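Local coordinates for protein aminoacyltransferase FemA (PDB 1LRZ) that adds glycines 2 and 3 of the pentaglycine bridge of Staphylococcus aureus peptidoglycan, using glycyl-tRNA(Gly) as the donor, at residues V63-F67 with V405-Y409; S94-K98 with I398-N402. All blocks are in the same frame, centred on the assembly; numbering follows the deposited sequence.

Contact 1: V63-F67 with V405-Y409; sequences VMKVF and VYAAY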
loop_
_atom_site.group_PDB
_atom_site.type_symbol
_atom_site.label_atom_id
_atom_site.label_comp_id
_atom_site.label_asym_id
_atom_site.label_seq_id
_atom_site.Cartn_x
_atom_site.Cartn_y
_atom_site.Cartn_z
ATOM N N VAL A 63 -30.146 -10.103 1.778
ATOM C CA VAL A 63 -30.608 -9.777 0.435
ATOM C C VAL A 63 -31.856 -10.598 0.140
ATOM O O VAL A 63 -32.023 -11.711 0.656
ATOM C CB VAL A 63 -29.547 -10.094 -0.656
ATOM C CG1 VAL A 63 -28.318 -9.218 -0.451
ATOM C CG2 VAL A 63 -29.171 -11.586 -0.612
ATOM N N MET A 64 -32.731 -10.040 -0.693
ATOM C CA MET A 64 -33.966 -10.703 -1.073
ATOM C C MET A 64 -34.787 -11.242 0.118
ATOM O O MET A 64 -35.241 -12.396 0.121
ATOM C CB MET A 64 -33.659 -11.811 -2.089
ATOM C CG MET A 64 -33.012 -11.275 -3.386
ATOM S SD MET A 64 -34.055 -10.079 -4.315
ATOM C CE MET A 64 -35.062 -11.229 -5.166
ATOM N N LYS A 65 -34.946 -10.392 1.132
ATOM C CA LYS A 65 -35.753 -10.679 2.316
ATOM C C LYS A 65 -35.245 -11.667 3.358
ATOM O O LYS A 65 -35.048 -11.305 4.515
ATOM C CB LYS A 65 -37.157 -11.137 1.887
ATOM C CG LYS A 65 -37.772 -10.344 0.750
ATOM C CD LYS A 65 -37.975 -8.896 1.117
ATOM C CE LYS A 65 -38.784 -8.199 0.034
ATOM N NZ LYS A 65 -38.981 -6.752 0.327
ATOM N N VAL A 66 -35.076 -12.923 2.959
ATOM C CA VAL A 66 -34.644 -13.946 3.903
ATOM C C VAL A 66 -33.288 -14.550 3.601
ATOM O O VAL A 66 -32.808 -15.390 4.358
ATOM C CB VAL A 66 -35.650 -15.121 3.962
ATOM C CG1 VAL A 66 -36.952 -14.670 4.588
ATOM C CG2 VAL A 66 -35.882 -15.677 2.550
ATOM N N PHE A 67 -32.665 -14.137 2.506
ATOM C CA PHE A 67 -31.368 -14.697 2.138
ATOM C C PHE A 67 -30.180 -13.825 2.516
ATOM O O PHE A 67 -30.330 -12.761 3.121
ATOM C CB PHE A 67 -31.333 -14.991 0.637
ATOM C CG PHE A 67 -32.340 -16.013 0.201
ATOM C CD1 PHE A 67 -33.603 -15.624 -0.229
ATOM C CD2 PHE A 67 -32.036 -17.372 0.256
ATOM C CE1 PHE A 67 -34.563 -16.577 -0.602
ATOM C CE2 PHE A 67 -32.986 -18.337 -0.113
ATOM C CZ PHE A 67 -34.253 -17.934 -0.542
ATOM N N VAL A 405 -34.059 -17.283 -7.607
ATOM C CA VAL A 405 -34.112 -16.094 -6.757
ATOM C C VAL A 405 -32.959 -15.157 -7.110
ATOM O O VAL A 405 -33.124 -13.928 -7.146
ATOM C CB VAL A 405 -34.050 -16.460 -5.248
ATOM C CG1 VAL A 405 -34.055 -15.189 -4.405
ATOM C CG2 VAL A 405 -35.240 -17.354 -4.872
ATOM N N TYR A 406 -31.790 -15.734 -7.382
ATOM C CA TYR A 406 -30.634 -14.922 -7.745
ATOM C C TYR A 406 -30.903 -14.222 -9.088
ATOM O O TYR A 406 -30.502 -13.071 -9.301
ATOM C CB TYR A 406 -29.385 -15.797 -7.837
ATOM C CG TYR A 406 -28.137 -15.013 -8.180
ATOM C CD1 TYR A 406 -27.658 -14.019 -7.320
ATOM C CD2 TYR A 406 -27.446 -15.252 -9.369
ATOM C CE1 TYR A 406 -26.518 -13.280 -7.636
ATOM C CE2 TYR A 406 -26.304 -14.518 -9.701
ATOM C CZ TYR A 406 -25.847 -13.532 -8.829
ATOM O OH TYR A 406 -24.736 -12.792 -9.165
ATOM N N ALA A 407 -31.592 -14.918 -9.992
ATOM C CA ALA A 407 -31.930 -14.334 -11.290
ATOM C C ALA A 407 -32.814 -13.101 -11.078
ATOM O O ALA A 407 -32.610 -12.059 -11.704
ATOM C CB ALA A 407 -32.657 -15.364 -12.163
ATOM N N ALA A 408 -33.794 -13.215 -10.184
ATOM C CA ALA A 408 -34.680 -12.088 -9.905
ATOM C C ALA A 408 -33.872 -10.943 -9.291
ATOM O O ALA A 408 -34.076 -9.772 -9.623
ATOM C CB ALA A 408 -35.795 -12.517 -8.948
ATOM N N TYR A 409 -32.947 -11.302 -8.405
ATOM C CA TYR A 409 -32.097 -10.336 -7.718
ATOM C C TYR A 409 -31.245 -9.509 -8.680
ATOM O O TYR A 409 -31.112 -8.290 -8.518
ATOM C CB TYR A 409 -31.175 -11.058 -6.738
ATOM C CG TYR A 409 -30.154 -10.155 -6.094
ATOM C CD1 TYR A 409 -30.534 -9.210 -5.137
ATOM C CD2 TYR A 409 -28.803 -10.235 -6.447
ATOM C CE1 TYR A 409 -29.594 -8.371 -4.544
ATOM C CE2 TYR A 409 -27.855 -9.400 -5.860
ATOM C CZ TYR A 409 -28.258 -8.472 -4.908
ATOM O OH TYR A 409 -27.323 -7.653 -4.316
#
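Residues 63-67 form the tip of a β-hairpin joining the antiparallel strands 52-63 and 67-78. Two backbone bonds close it: V63 N to F67 O at 3.0 Å and a weak one from F67 N to V63 O at 3.1 Å. Within the tip, V66 N bonds to M64 O at 2.9 Å across K65, whose phi/psi of 73/-63° is that of a classic γ-turn; M64 itself is in the left-handed helical region (50/47°). The opposing segment 405-409 is regular α-helix, with Y409 N to V405 O at 2.9 Å, and the closest CA atoms are those of M64 and Y409, 6.9 Å apart.

V405, A408 and Y409, spaced i, i+3 and i+4, turn one helical face toward the hairpin, and M64 lies across it. M64 CG is 3.7 Å from Y409 CD1, M64 CB 4.1 Å from V405 CG1 and M64 CE 4.1 Å from A408 CB. M64 SD sits 5.1 Å from the Y409 ring centroid and 82° off the ring normal, a Met-aromatic contact at the ring edge. V63 CB reaches Y409 CE1 at 4.3 Å, and F67 CE1 meets V405 CG1 at 4.1 Å. V63, M64, F67 and V405 also touch L103 of strand 102-107, which places the C-terminal helix against the sheet as well as the hairpin tip.

No hydrogen bond crosses between the segments. The 275 Å² buried therefore rests on van der Waals and sulfur-aromatic contacts, with no polar pair to fix the helix against the hairpin tip on this partly exposed patch.

Contact 2: S94-K98 with I398-N402; sequences SKYVK and IKPIN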
loop_
_atom_site.group_PDB
_atom_site.type_symbol
_atom_site.label_atom_id
_atom_site.label_comp_id
_atom_site.label_asym_id
_atom_site.label_seq_id
_atom_site.Cartn_x
_atom_site.Cartn_y
_atom_site.Cartn_z
ATOM N N SER A 94 -19.248 -24.080 0.353
ATOM C CA SER A 94 -20.553 -24.048 -0.287
ATOM C C SER A 94 -21.585 -24.654 0.664
ATOM O O SER A 94 -22.642 -24.068 0.892
ATOM C CB SER A 94 -20.528 -24.847 -1.593
ATOM O OG SER A 94 -19.678 -24.230 -2.546
ATOM N N LYS A 95 -21.267 -25.823 1.223
ATOM C CA LYS A 95 -22.167 -26.499 2.159
ATOM C C LYS A 95 -22.396 -25.619 3.379
ATOM O O LYS A 95 -23.506 -25.530 3.913
ATOM C CB LYS A 95 -21.568 -27.821 2.625
ATOM C CG LYS A 95 -21.312 -28.839 1.534
ATOM C CD LYS A 95 -20.728 -30.115 2.137
ATOM C CE LYS A 95 -20.313 -31.102 1.058
ATOM N NZ LYS A 95 -19.685 -32.320 1.650
ATOM N N TYR A 96 -21.326 -24.975 3.825
ATOM C CA TYR A 96 -21.400 -24.104 4.983
ATOM C C TYR A 96 -22.357 -22.935 4.742
ATOM O O TYR A 96 -23.256 -22.689 5.551
ATOM C CB TYR A 96 -20.012 -23.553 5.327
ATOM C CG TYR A 96 -20.014 -22.681 6.553
ATOM C CD1 TYR A 96 -19.959 -23.243 7.834
ATOM C CD2 TYR A 96 -20.105 -21.296 6.439
ATOM C CE1 TYR A 96 -19.995 -22.439 8.976
ATOM C CE2 TYR A 96 -20.143 -20.486 7.563
ATOM C CZ TYR A 96 -20.087 -21.064 8.828
ATOM O OH TYR A 96 -20.123 -20.264 9.943
ATOM N N VAL A 97 -22.188 -22.213 3.640
ATOM C CA VAL A 97 -23.075 -21.079 3.427
ATOM C C VAL A 97 -24.521 -21.502 3.170
ATOM O O VAL A 97 -25.434 -20.717 3.410
ATOM C CB VAL A 97 -22.589 -20.150 2.292
ATOM C CG1 VAL A 97 -21.233 -19.547 2.678
ATOM C CG2 VAL A 97 -22.516 -20.908 0.970
ATOM N N LYS A 98 -24.734 -22.735 2.711
ATOM C CA LYS A 98 -26.097 -23.213 2.470
ATOM C C LYS A 98 -26.817 -23.432 3.793
ATOM O O LYS A 98 -28.040 -23.557 3.836
ATOM C CB LYS A 98 -26.093 -24.508 1.662
ATOM C CG LYS A 98 -25.680 -24.318 0.210
ATOM C CD LYS A 98 -25.530 -25.651 -0.520
ATOM C CE LYS A 98 -25.041 -25.426 -1.953
ATOM N NZ LYS A 98 -24.895 -26.693 -2.717
ATOM N N ILE A 398 -18.489 -16.137 -8.583
ATOM C CA ILE A 398 -19.771 -16.123 -7.906
ATOM C C ILE A 398 -20.477 -17.459 -8.061
ATOM O O ILE A 398 -20.575 -17.996 -9.161
ATOM C CB ILE A 398 -20.652 -14.993 -8.482
ATOM C CG1 ILE A 398 -20.093 -13.642 -8.029
ATOM C CG2 ILE A 398 -22.109 -15.174 -8.060
ATOM C CD1 ILE A 398 -20.716 -12.456 -8.728
ATOM N N LYS A 399 -20.937 -18.016 -6.947
ATOM C CA LYS A 399 -21.664 -19.267 -7.000
ATOM C C LYS A 399 -23.076 -19.013 -6.501
ATOM O O LYS A 399 -23.300 -18.791 -5.307
ATOM C CB LYS A 399 -21.021 -20.348 -6.141
ATOM C CG LYS A 399 -21.841 -21.637 -6.181
ATOM C CD LYS A 399 -21.238 -22.758 -5.370
ATOM C CE LYS A 399 -22.026 -24.042 -5.586
ATOM N NZ LYS A 399 -21.362 -25.192 -4.935
ATOM N N PRO A 400 -24.048 -19.008 -7.418
ATOM C CA PRO A 400 -25.447 -18.779 -7.039
ATOM C C PRO A 400 -25.926 -20.008 -6.273
ATOM O O PRO A 400 -25.707 -21.128 -6.733
ATOM C CB PRO A 400 -26.156 -18.657 -8.388
ATOM C CG PRO A 400 -25.074 -18.222 -9.325
ATOM C CD PRO A 400 -23.901 -19.054 -8.881
ATOM N N ILE A 401 -26.560 -19.814 -5.117
ATOM C CA ILE A 401 -27.065 -20.948 -4.339
ATOM C C ILE A 401 -28.518 -21.264 -4.720
ATOM O O ILE A 401 -28.897 -22.432 -4.835
ATOM C CB ILE A 401 -26.969 -20.676 -2.830
ATOM C CG1 ILE A 401 -25.500 -20.428 -2.447
ATOM C CG2 ILE A 401 -27.541 -21.862 -2.055
ATOM C CD1 ILE A 401 -24.583 -21.590 -2.759
ATOM N N ASN A 402 -29.330 -20.223 -4.900
ATOM C CA ASN A 402 -30.722 -20.385 -5.327
ATOM C C ASN A 402 -30.827 -19.594 -6.637
ATOM O O ASN A 402 -31.106 -18.386 -6.642
ATOM C CB ASN A 402 -31.690 -19.812 -4.294
ATOM C CG ASN A 402 -33.141 -20.108 -4.640
ATOM O OD1 ASN A 402 -33.549 -19.986 -5.796
ATOM N ND2 ASN A 402 -33.926 -20.491 -3.638
HETATM O O HOH W 1 -22.695 -27.316 -4.860
#
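Helix 83-98 is the connection of a β-α-β unit, linking the neighbouring parallel strands 67-78 and 102-107, and its C-terminal part here packs against the late strand 397-400. That strand runs antiparallel to both its neighbours, 102-107 and 141-142: I398 pairs through its backbone with E141, and K399 with L105. The CA-to-CB bond of K399 points toward the helix, and an extended side chain (all four chi angles t) carries its amine to S94. The bond from K399 NZ to S94 OG, 3.1 Å, is weak, and each partner has another: K399 NZ donates to L138 O, and S94 OG bonds to F90 O of its own helix. A like charge is also close, K98 NZ lying 4.4 Å from K399 NZ, and water 1 accepts from both, at 3.1 Å from K98 NZ and 2.5 Å from K399 NZ. Past P400, I401 again points toward the helix. I401 CG2 lies 3.8 Å from K98 CG and I401 CD1 4.3 Å from V97 CG2, while C102 touches both V97 and I401. N402 then serves as N-cap of helix 403-411, its OD1 accepting from V405 N.

How the contacts relate
The two contacts, with centres 13 Å apart, share the C-terminal tail: strand 397-400 is followed, after I401 and N402, by helix 403-411. Side chains alternate along 398-401, although the strand ends at P400: K399 and I401 point to helix 83-98 in contact 2, whereas I398 and P400 meet Y406, on the helix of contact 1. Y406 OH is 3.7 Å from I398 CG2 and Y406 CD2 3.8 Å from P400 CB. F67 CZ also packs against N402 ND2 at 4.0 Å. The C-terminal tail thus touches both the tip of hairpin 52-78 and the crossover helix 83-98. Both contacts are peripheral, with centres 36 Å (contact 1) and 32 Å (contact 2) from the chain centre.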